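Local coordinates for protein glycerol dehydratase (Clostridium butyricum, PDB 1R9D) that probably dehydrates glycerol without coenzyme B12, as a lyase of the glycyl radical, pyruvate formate lyase-like family, at residues I33-T36 and E37-Q41; N91-L94 and Q95-D99; K120-F123 and E124-G128; S207-I210 and S211-A215; I511-A514 and E515-L519. All blocks are in the same frame, centred on the assembly; numbering follows the deposited sequence.

Contact 1 of 5, residues I33-T36 and E37-Q41; sequences ILIT and ESFKQ
Ile-35 and Phe-39, one helical turn apart, make the tightly packed side of this contact. Their side chains lie alongside and point the same way, Ile-35 CG1 coming within 3.9 Å of Phe-39 CD1 and nearly as close to CE1. The longer branch of the isoleucine reaches this side of the ring because CG1 stands anti to the backbone N (chi1 -168°). Ile-35 O joins the two residues a second time: it accepts the N-H of Phe-39 at 3.0 Å in a nearly straight bond (172°), and the ring atom Phe-39 CD1 lies 3.5 Å from the same oxygen, set obliquely to it.

Thr-36 is buried too, but its partner leads outward. The extended chain of Lys-40 runs beside the threonine, with Lys-40 CE 3.8 Å from Thr-36 CG2, and then carries its amine to a salt bridge with Asp-121. Thr-36 OG1 is held by Ala-32 O, one turn back, and by NE1 of Trp-126.

The solvent side is looser. Glu-37 is exposed and shares a single side-chain touch with Leu-34, whose CD2 lies 3.8 Å from Glu-37 OE1; that oxygen is hydrogen-bonded to His-57 NE2. Ordinary helical bonds continue underneath, such as Glu-37 N to Ile-33 O at 3.0 Å.

Helix 30-40 packs through Leu-34, Ser-38 and Phe-39 on helix 47-61 and through Thr-36, Phe-39 and Lys-40 on helix 113-125, while Ile-35 rests on the loop residues Pro-87 and Glu-88.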
# COMPACT_ATOMS: atom_id res chain seq x y z
N ILE A 33 6.83 14.74 -19.85
CA ILE A 33 7.36 13.68 -20.71
C ILE A 33 8.35 12.79 -19.95
O ILE A 33 8.30 11.57 -20.06
CB ILE A 33 8.05 14.28 -21.97
CG1 ILE A 33 7.00 14.65 -23.02
CG2 ILE A 33 9.02 13.28 -22.58
CD1 ILE A 33 5.92 15.58 -22.55
N LEU A 34 9.23 13.42 -19.17
CA LEU A 34 10.23 12.69 -18.41
C LEU A 34 9.70 11.79 -17.30
O LEU A 34 10.16 10.66 -17.15
CB LEU A 34 11.25 13.67 -17.84
CG LEU A 34 12.15 14.38 -18.87
CD1 LEU A 34 13.03 15.39 -18.17
CD2 LEU A 34 13.00 13.34 -19.60
N ILE A 35 8.74 12.27 -16.52
CA ILE A 35 8.20 11.43 -15.45
C ILE A 35 7.42 10.26 -16.05
O ILE A 35 7.41 9.16 -15.49
CB ILE A 35 7.29 12.25 -14.48
CG1 ILE A 35 7.00 11.41 -13.23
CG2 ILE A 35 5.99 12.64 -15.17
CD1 ILE A 35 6.34 12.18 -12.10
N THR A 36 6.78 10.49 -17.20
CA THR A 36 6.02 9.45 -17.88
C THR A 36 6.98 8.35 -18.36
O THR A 36 6.70 7.16 -18.23
CB THR A 36 5.25 10.02 -19.09
OG1 THR A 36 4.30 10.99 -18.64
CG2 THR A 36 4.52 8.92 -19.85
N GLU A 37 8.11 8.78 -18.91
CA GLU A 37 9.12 7.85 -19.40
C GLU A 37 9.68 7.01 -18.25
O GLU A 37 9.87 5.80 -18.39
CB GLU A 37 10.24 8.63 -20.10
CG GLU A 37 11.52 7.84 -20.32
CD GLU A 37 12.50 8.58 -21.22
OE1 GLU A 37 12.72 9.79 -21.01
OE2 GLU A 37 13.06 7.93 -22.14
N SER A 38 9.95 7.65 -17.12
CA SER A 38 10.49 6.95 -15.97
C SER A 38 9.51 5.93 -15.41
O SER A 38 9.87 4.77 -15.19
CB SER A 38 10.89 7.94 -14.87
OG SER A 38 11.47 7.27 -13.76
N PHE A 39 8.27 6.34 -15.17
CA PHE A 39 7.26 5.43 -14.63
C PHE A 39 7.03 4.19 -15.51
O PHE A 39 6.75 3.11 -15.00
CB PHE A 39 5.94 6.16 -14.40
CG PHE A 39 5.76 6.67 -13.00
CD1 PHE A 39 6.64 7.61 -12.47
CD2 PHE A 39 4.73 6.19 -12.19
CE1 PHE A 39 6.49 8.07 -11.16
CE2 PHE A 39 4.57 6.64 -10.88
CZ PHE A 39 5.46 7.58 -10.36
N LYS A 40 7.15 4.36 -16.82
CA LYS A 40 6.97 3.24 -17.74
C LYS A 40 8.04 2.18 -17.52
O LYS A 40 7.84 1.01 -17.85
CB LYS A 40 7.01 3.72 -19.19
CG LYS A 40 5.75 4.44 -19.64
CD LYS A 40 5.84 4.84 -21.11
CE LYS A 40 4.55 5.52 -21.56
NZ LYS A 40 4.64 5.99 -22.97
N GLN A 41 9.17 2.60 -16.96
CA GLN A 41 10.29 1.69 -16.72
C GLN A 41 10.41 1.18 -15.28
O GLN A 41 11.30 0.39 -14.98
CB GLN A 41 11.61 2.38 -17.09
CG GLN A 41 11.73 2.70 -18.57
CD GLN A 41 11.61 1.47 -19.43
OE1 GLN A 41 12.37 0.51 -19.27
NE2 GLN A 41 10.64 1.47 -20.34

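Contact 2 of 5, residues N91-L94 and Q95-D99; sequences NKWL and QDELD
The carbonyl oxygen of Lys-92 is gripped by the backbone N-H of Asp-96 at 3.1 Å, tilted 30° from the carbonyl plane, and probably also by a water donating to it. That water lies within reach of more acceptors than it has protons, among them Gln-95 OE1 at 2.8 Å. A second water accepts from Lys-92 NZ at 2.7 Å and donates to the same Gln-95 OE1, so Gln-95 OE1 sits between the two waters on the exposed flank; Lys-92 NZ also bonds to Asn-127 OD1. Asp-96 CG lies beside its own backbone N (chi1 -73°), which folds the carboxylate back toward Lys-92 O. Asp-96 OD2 stands only 2.9 Å from Lys-92 O: two acceptors, an approach that is probably unfavourable if the carboxylate is ionised.

The Trp-93 indole carries Leu-94 CB over the centre of one face. Glu-97 OE2 approaches its edge, 4.0 Å from Trp-93 CE3, with ring and carboxylate planes 58° apart. The carboxylate is held from outside, by Glu-327 N at OE2 and Arg-104 at OE1. Further along, Leu-94 and Leu-98 cross at about a right angle, their CD2 atoms 3.6 Å apart.

Helix 92-97 packs through Gln-95 on Phe-123 of helix 113-125, Leu-98 touches Leu-119 and Phe-123 there, and Trp-93 and Glu-97 lie on Asp-326 of a loop.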
# COMPACT_ATOMS: atom_id res chain seq x y z
N ASN A 91 -4.61 15.27 -14.56
CA ASN A 91 -4.21 15.79 -15.86
C ASN A 91 -5.35 15.90 -16.85
O ASN A 91 -5.24 16.59 -17.87
CB ASN A 91 -3.10 14.92 -16.45
CG ASN A 91 -3.53 13.48 -16.61
OD1 ASN A 91 -4.32 13.15 -17.51
ND2 ASN A 91 -3.03 12.62 -15.74
N LYS A 92 -6.46 15.21 -16.57
CA LYS A 92 -7.60 15.26 -17.47
C LYS A 92 -8.16 16.68 -17.60
O LYS A 92 -8.73 17.03 -18.63
CB LYS A 92 -8.69 14.30 -16.99
CG LYS A 92 -8.31 12.82 -17.16
CD LYS A 92 -9.43 11.89 -16.73
CE LYS A 92 -8.98 10.43 -16.74
NZ LYS A 92 -8.50 9.99 -18.08
N TRP A 93 -8.00 17.49 -16.56
CA TRP A 93 -8.49 18.87 -16.63
C TRP A 93 -7.68 19.64 -17.67
O TRP A 93 -8.22 20.48 -18.39
CB TRP A 93 -8.36 19.56 -15.26
CG TRP A 93 -6.95 19.75 -14.79
CD1 TRP A 93 -6.24 18.92 -13.96
CD2 TRP A 93 -6.07 20.83 -15.12
NE1 TRP A 93 -4.97 19.42 -13.76
CE2 TRP A 93 -4.85 20.59 -14.47
CE3 TRP A 93 -6.21 21.98 -15.92
CZ2 TRP A 93 -3.75 21.46 -14.58
CZ3 TRP A 93 -5.12 22.85 -16.03
CH2 TRP A 93 -3.91 22.58 -15.36
N LEU A 94 -6.38 19.35 -17.74
CA LEU A 94 -5.49 20.02 -18.68
C LEU A 94 -5.88 19.60 -20.09
O LEU A 94 -5.96 20.43 -21.00
CB LEU A 94 -4.04 19.62 -18.41
CG LEU A 94 -2.94 20.67 -18.60
CD1 LEU A 94 -1.61 19.96 -18.79
CD2 LEU A 94 -3.23 21.55 -19.79
N GLN A 95 -6.11 18.30 -20.26
CA GLN A 95 -6.50 17.76 -21.56
C GLN A 95 -7.74 18.48 -22.08
O GLN A 95 -7.85 18.75 -23.28
CB GLN A 95 -6.77 16.26 -21.43
CG GLN A 95 -7.24 15.59 -22.70
CD GLN A 95 -7.29 14.08 -22.57
OE1 GLN A 95 -7.92 13.54 -21.67
NE2 GLN A 95 -6.62 13.40 -23.49
N ASP A 96 -8.66 18.79 -21.18
CA ASP A 96 -9.89 19.48 -21.55
C ASP A 96 -9.71 20.96 -21.89
O ASP A 96 -10.39 21.48 -22.78
CB ASP A 96 -10.93 19.37 -20.43
CG ASP A 96 -11.54 17.98 -20.33
OD1 ASP A 96 -12.00 17.46 -21.36
OD2 ASP A 96 -11.56 17.42 -19.21
N GLU A 97 -8.79 21.63 -21.20
CA GLU A 97 -8.56 23.06 -21.40
C GLU A 97 -7.41 23.45 -22.32
O GLU A 97 -7.11 24.64 -22.45
CB GLU A 97 -8.33 23.73 -20.05
CG GLU A 97 -9.53 23.74 -19.14
CD GLU A 97 -9.20 24.32 -17.78
OE1 GLU A 97 -8.50 25.35 -17.74
OE2 GLU A 97 -9.65 23.75 -16.77
N LEU A 98 -6.77 22.47 -22.94
CA LEU A 98 -5.64 22.75 -23.83
C LEU A 98 -5.83 23.91 -24.79
O LEU A 98 -4.93 24.73 -24.97
CB LEU A 98 -5.29 21.50 -24.65
CG LEU A 98 -4.53 20.37 -23.96
CD1 LEU A 98 -4.25 19.29 -24.99
CD2 LEU A 98 -3.23 20.89 -23.36
N ASP A 99 -7.01 24.00 -25.41
CA ASP A 99 -7.25 25.04 -26.39
C ASP A 99 -7.85 26.36 -25.92
O ASP A 99 -8.14 27.23 -26.75
CB ASP A 99 -8.08 24.47 -27.54
CG ASP A 99 -7.43 23.25 -28.17
OD1 ASP A 99 -6.20 23.28 -28.39
OD2 ASP A 99 -8.15 22.27 -28.45
O HOH W 1 -10.03 14.79 -20.34
O HOH W 2 -8.31 10.99 -20.63

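Contact 3 of 5, residues K120-F123 and E124-G128; sequences KDVF and EYWNG
The Trp-126 indole has Val-122 O at its edge, in the plane of the ring and 3.2 Å from Trp-126 CD1. On one face lies Tyr-125 CD2, 3.6 Å above the plane and offset toward the rim; from the other residue's standpoint, Trp-126 CD1 meets the Tyr-125 ring at its edge and in plane. Phe-39 also meets the indole, the two ring planes about 50° apart. Val-122 adds a side-chain touch: the two side chains cross obliquely, with Val-122 CG1 3.7 Å from Trp-126 CD1.

Trp-126 has CG beside its own backbone N (chi1 -65°), which turns the indole back along the helix toward Val-122. The N-H of Trp-126 reaches the same Val-122 O at 3.1 Å in an almost straight bond (175°), so that oxygen receives the backbone donor and fronts the ring edge together. Here helix 113-125 finishes: the helical pattern holds for Tyr-125 N to Asp-121 O at 2.9 Å and for Glu-124 N to Lys-120 O, and the chain then swings out through Asn-127 to Gly-128, where the backbone takes a positive phi, a conformation glycine adopts readily. Gly-128 N is caught by Glu-133 OE1. Tyr-125 turns its hydroxyl to Glu-43 OE2, and its ring makes a cation-pi contact with Lys-129.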
# COMPACT_ATOMS: atom_id res chain seq x y z
N LYS A 120 -0.28 14.29 -25.49
CA LYS A 120 -1.24 13.23 -25.80
C LYS A 120 -0.86 11.91 -25.15
O LYS A 120 -1.70 11.26 -24.51
CB LYS A 120 -1.35 13.04 -27.32
CG LYS A 120 -2.02 14.20 -28.03
CD LYS A 120 -2.04 13.98 -29.54
CE LYS A 120 -2.73 15.13 -30.26
NZ LYS A 120 -2.73 14.95 -31.74
N ASP A 121 0.40 11.50 -25.30
CA ASP A 121 0.85 10.24 -24.71
C ASP A 121 0.81 10.29 -23.18
O ASP A 121 0.58 9.28 -22.52
CB ASP A 121 2.28 9.92 -25.16
CG ASP A 121 2.74 8.57 -24.66
OD1 ASP A 121 2.17 7.54 -25.09
OD2 ASP A 121 3.68 8.52 -23.83
N VAL A 122 1.05 11.48 -22.63
CA VAL A 122 1.03 11.65 -21.18
C VAL A 122 -0.37 11.35 -20.65
O VAL A 122 -0.53 10.57 -19.71
CB VAL A 122 1.43 13.09 -20.79
CG1 VAL A 122 1.36 13.27 -19.28
CG2 VAL A 122 2.84 13.39 -21.28
N PHE A 123 -1.38 11.97 -21.26
CA PHE A 123 -2.77 11.75 -20.86
C PHE A 123 -3.13 10.27 -20.97
O PHE A 123 -3.84 9.73 -20.13
CB PHE A 123 -3.72 12.56 -21.75
CG PHE A 123 -3.50 14.05 -21.68
CD1 PHE A 123 -3.56 14.82 -22.84
CD2 PHE A 123 -3.25 14.68 -20.47
CE1 PHE A 123 -3.37 16.20 -22.79
CE2 PHE A 123 -3.06 16.07 -20.41
CZ PHE A 123 -3.13 16.83 -21.57
N GLU A 124 -2.63 9.63 -22.02
CA GLU A 124 -2.91 8.21 -22.24
C GLU A 124 -2.30 7.31 -21.17
O GLU A 124 -2.97 6.43 -20.63
CB GLU A 124 -2.41 7.78 -23.62
CG GLU A 124 -2.79 6.36 -23.99
CD GLU A 124 -2.23 5.95 -25.34
OE1 GLU A 124 -2.45 6.68 -26.33
OE2 GLU A 124 -1.57 4.88 -25.42
N TYR A 125 -1.03 7.53 -20.84
CA TYR A 125 -0.38 6.70 -19.84
C TYR A 125 -0.97 6.83 -18.44
O TYR A 125 -1.28 5.84 -17.79
CB TYR A 125 1.11 6.99 -19.73
CG TYR A 125 1.76 6.20 -18.61
CD1 TYR A 125 2.01 4.84 -18.75
CD2 TYR A 125 2.04 6.80 -17.38
CE1 TYR A 125 2.52 4.08 -17.69
CE2 TYR A 125 2.54 6.05 -16.31
CZ TYR A 125 2.78 4.69 -16.47
OH TYR A 125 3.26 3.95 -15.42
N TRP A 126 -1.12 8.07 -17.97
CA TRP A 126 -1.61 8.31 -16.62
C TRP A 126 -3.09 8.07 -16.34
O TRP A 126 -3.55 8.28 -15.22
CB TRP A 126 -1.24 9.72 -16.17
CG TRP A 126 0.24 9.91 -16.04
CD1 TRP A 126 1.09 10.38 -17.00
CD2 TRP A 126 1.04 9.59 -14.90
NE1 TRP A 126 2.38 10.38 -16.52
CE2 TRP A 126 2.38 9.90 -15.24
CE3 TRP A 126 0.77 9.08 -13.63
CZ2 TRP A 126 3.44 9.71 -14.34
CZ3 TRP A 126 1.82 8.89 -12.73
CH2 TRP A 126 3.14 9.21 -13.10
N ASN A 127 -3.83 7.63 -17.35
CA ASN A 127 -5.24 7.37 -17.15
C ASN A 127 -5.47 6.33 -16.04
O ASN A 127 -5.04 5.18 -16.16
CB ASN A 127 -5.88 6.89 -18.45
CG ASN A 127 -7.36 6.60 -18.29
OD1 ASN A 127 -8.11 7.41 -17.76
ND2 ASN A 127 -7.78 5.42 -18.75
N GLY A 128 -6.14 6.75 -14.97
CA GLY A 128 -6.43 5.87 -13.86
C GLY A 128 -5.28 5.66 -12.89
O GLY A 128 -5.44 4.94 -11.90

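Contact 4 of 5, residues S207-I210 and S211-A215; sequences SVII and SCEAA
Ser-211 bonds twice to the carbonyl oxygen of Ser-207. Its backbone N-H reaches Ser-207 O at 3.0 Å, and its hydroxyl donates to the same oxygen with Ser-211 OG at 2.8 Å. The two donors come from opposite faces of the carbonyl plane, the N-H tilted 34° from it and the hydroxyl 26°. The hydroxyl can reach back because OG is anti to the carbonyl carbon of its own residue (chi1 -63°), folded beside its N. Cys-212 N to Val-208 O and Ala-214 N to Ile-210 O, each 3.0 Å, continue the regular helical pattern.

Apolar contacts are modest. Val-208 CG1 lies 4.3 Å from Cys-212 SG, a loose touch within the buried side. Ile-209 and Glu-213 run side by side, with Ile-209 CG2 3.6 Å from Glu-213 CD, but the glutamate is modelled too close to Ile-209 O, so the detail of this pair is doubtful.

Around the contact, helix 197-230 turns Ser-207 and Ser-211 toward helix 47-61 and Pro-520, and Ile-209, Cys-212 and Glu-213 toward helix 169-190. Ser-207 OG is itself bonded to Lys-203 O, one turn earlier, and has in addition a weak bond to Ile-48 O of helix 47-61. Each serine hydroxyl thus bonds a carbonyl oxygen one turn earlier in its own helix, so that both polar groups are largely satisfied within it where they face Ala-52.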
# COMPACT_ATOMS: atom_id res chain seq x y z
N SER A 207 15.63 5.40 -1.16
CA SER A 207 14.97 6.33 -2.07
C SER A 207 15.43 7.75 -1.74
O SER A 207 15.53 8.60 -2.62
CB SER A 207 13.45 6.23 -1.94
OG SER A 207 12.98 5.00 -2.46
N VAL A 208 15.70 8.00 -0.46
CA VAL A 208 16.19 9.31 -0.03
C VAL A 208 17.59 9.51 -0.61
O VAL A 208 17.93 10.60 -1.07
CB VAL A 208 16.29 9.39 1.51
CG1 VAL A 208 17.11 10.61 1.91
CG2 VAL A 208 14.89 9.48 2.11
N ILE A 209 18.39 8.45 -0.58
CA ILE A 209 19.76 8.52 -1.09
C ILE A 209 19.78 8.80 -2.59
O ILE A 209 20.52 9.67 -3.06
CB ILE A 209 20.52 7.21 -0.78
CG1 ILE A 209 20.66 7.06 0.74
CG2 ILE A 209 21.89 7.21 -1.46
CD1 ILE A 209 21.27 5.75 1.19
N ILE A 210 18.96 8.06 -3.34
CA ILE A 210 18.87 8.25 -4.79
C ILE A 210 18.44 9.68 -5.10
O ILE A 210 18.99 10.33 -5.99
CB ILE A 210 17.85 7.26 -5.40
CG1 ILE A 210 18.39 5.83 -5.30
CG2 ILE A 210 17.56 7.64 -6.85
CD1 ILE A 210 17.37 4.76 -5.65
N SER A 211 17.46 10.17 -4.35
CA SER A 211 16.94 11.52 -4.56
C SER A 211 17.97 12.61 -4.30
O SER A 211 18.10 13.55 -5.09
CB SER A 211 15.71 11.76 -3.66
OG SER A 211 14.66 10.87 -4.01
N CYS A 212 18.71 12.49 -3.20
CA CYS A 212 19.73 13.47 -2.87
C CYS A 212 20.92 13.40 -3.83
O CYS A 212 21.55 14.42 -4.12
CB CYS A 212 20.18 13.29 -1.42
SG CYS A 212 18.94 13.84 -0.21
N GLU A 213 21.21 12.20 -4.32
CA GLU A 213 22.32 12.05 -5.26
C GLU A 213 21.92 12.73 -6.57
O GLU A 213 22.77 13.28 -7.27
CB GLU A 213 22.63 10.57 -5.50
CG GLU A 213 23.08 9.84 -4.24
CD GLU A 213 23.47 8.39 -4.48
OE1 GLU A 213 22.73 7.68 -5.20
OE2 GLU A 213 24.51 7.96 -3.93
N ALA A 214 20.63 12.69 -6.88
CA ALA A 214 20.13 13.32 -8.10
C ALA A 214 20.23 14.84 -7.95
O ALA A 214 20.51 15.55 -8.92
CB ALA A 214 18.68 12.92 -8.35
N ALA A 215 20.01 15.33 -6.73
CA ALA A 215 20.10 16.77 -6.47
C ALA A 215 21.53 17.22 -6.74
O ALA A 215 21.75 18.26 -7.37
CB ALA A 215 19.71 17.07 -5.03

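Contact 5 of 5, residues I511-A514 and E515-L519; sequences IAHA and ERAPL
His-513 and Ala-517 are joined by the shortest of the backbone bonds, Ala-517 N to His-513 O at 2.7 Å. It is a bent one: the N-H...O angle is 140° and the donor stands 36° out of the carbonyl plane, above it. The two bonds before it are more regular, Arg-516 N to Ala-512 O at 2.9 Å and Glu-515 N to Ile-511 O at 3.0 Å. A water adds a side-chain link, 2.9 Å from both His-513 ND1 and Ala-517 O, and donates to the carbonyl. The second ring nitrogen, NE2, is bonded to Tyr-157 O, so the ring is tied at both nitrogens.

This is the C-terminal end of the long helix 484-516. Ala-517 departs from helical geometry, and Pro-518, which has no N-H to offer, sits with its N 3.3 Å from His-513 O without bonding it. Leu-519 then occupies the N-cap position of helix 520-524.

Packing between the segments is light. Pro-518 CD rests 3.6 Å from Ala-514 O, and Ala-517 CB lies obliquely to the imidazole, 4.3 Å from His-513 ND1.

The charged ends point to partners elsewhere. Glu-515 OE1 bonds to Tyr-138 OH. Arg-516, extended from CG to NE, gives NH1 to Gly-128 O and Thr-130 O, and NH2 to the carbonyl oxygen of Glu-43 of the second subunit.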
# COMPACT_ATOMS: atom_id res chain seq x y z
N ILE A 511 -4.80 9.53 2.08
CA ILE A 511 -4.43 8.14 1.85
C ILE A 511 -3.90 7.95 0.43
O ILE A 511 -2.93 7.22 0.22
CB ILE A 511 -5.65 7.20 2.07
CG1 ILE A 511 -6.00 7.16 3.56
CG2 ILE A 511 -5.33 5.79 1.57
CD1 ILE A 511 -7.31 6.44 3.87
N ALA A 512 -4.51 8.62 -0.54
CA ALA A 512 -4.08 8.50 -1.94
C ALA A 512 -2.66 9.00 -2.18
O ALA A 512 -1.89 8.35 -2.90
CB ALA A 512 -5.06 9.24 -2.86
N HIS A 513 -2.30 10.13 -1.59
CA HIS A 513 -0.95 10.67 -1.74
C HIS A 513 0.07 9.73 -1.13
O HIS A 513 1.16 9.56 -1.67
CB HIS A 513 -0.84 12.05 -1.07
CG HIS A 513 -1.29 13.17 -1.95
ND1 HIS A 513 -0.49 13.70 -2.95
CD2 HIS A 513 -2.46 13.85 -2.01
CE1 HIS A 513 -1.15 14.65 -3.58
NE2 HIS A 513 -2.35 14.76 -3.03
N ALA A 514 -0.28 9.11 -0.01
CA ALA A 514 0.63 8.18 0.64
C ALA A 514 0.83 6.92 -0.20
O ALA A 514 1.94 6.38 -0.29
CB ALA A 514 0.10 7.80 2.02
N GLU A 515 -0.25 6.46 -0.82
CA GLU A 515 -0.21 5.24 -1.63
C GLU A 515 0.45 5.42 -2.98
O GLU A 515 1.17 4.52 -3.44
CB GLU A 515 -1.64 4.71 -1.82
CG GLU A 515 -1.73 3.31 -2.42
CD GLU A 515 -3.13 2.73 -2.33
OE1 GLU A 515 -3.83 3.00 -1.32
OE2 GLU A 515 -3.54 1.99 -3.26
N ARG A 516 0.24 6.56 -3.62
CA ARG A 516 0.81 6.78 -4.95
C ARG A 516 1.87 7.86 -5.11
O ARG A 516 2.62 7.84 -6.09
CB ARG A 516 -0.32 7.02 -5.95
CG ARG A 516 -1.17 5.79 -6.18
CD ARG A 516 -2.24 5.98 -7.24
NE ARG A 516 -2.94 4.73 -7.51
CZ ARG A 516 -3.88 4.56 -8.43
NH1 ARG A 516 -4.26 5.58 -9.19
NH2 ARG A 516 -4.44 3.37 -8.59
N ALA A 517 1.96 8.80 -4.17
CA ALA A 517 2.96 9.85 -4.29
C ALA A 517 3.75 10.20 -3.02
O ALA A 517 3.81 11.37 -2.63
CB ALA A 517 2.32 11.12 -4.88
N PRO A 518 4.34 9.20 -2.36
CA PRO A 518 5.11 9.54 -1.16
C PRO A 518 6.35 10.26 -1.70
O PRO A 518 6.88 9.88 -2.75
CB PRO A 518 5.41 8.18 -0.54
CG PRO A 518 5.49 7.28 -1.74
CD PRO A 518 4.32 7.75 -2.58
N LEU A 519 6.82 11.31 -1.02
CA LEU A 519 7.95 12.09 -1.51
C LEU A 519 9.28 11.90 -0.77
O LEU A 519 9.46 12.40 0.34
CB LEU A 519 7.58 13.57 -1.51
CG LEU A 519 6.29 13.93 -2.26
CD1 LEU A 519 6.14 15.44 -2.31
CD2 LEU A 519 6.31 13.35 -3.67
O HOH W 3 2.38 13.84 -2.70

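How the contacts relate
Along the chain the five contacts stand in series: none nests within or crosses another, and each spans about two helical turns or a helix end, closing no long loop. Contact 1, near the end of helix 30-40, touches contact 3, near the end of helix 113-125. Contact 2 belongs to helix 92-97, the helix immediately preceding 113-125, and it also meets contact 3, which therefore links the first two; contacts 1 and 2 do not touch, their nearest atoms being about 8 Å apart. Contact 4, within helix 197-230, lies apart, some 6 Å at nearest atoms from contact 5. Contact 5 ends helix 484-516 and meets contact 3; both also touch the second subunit.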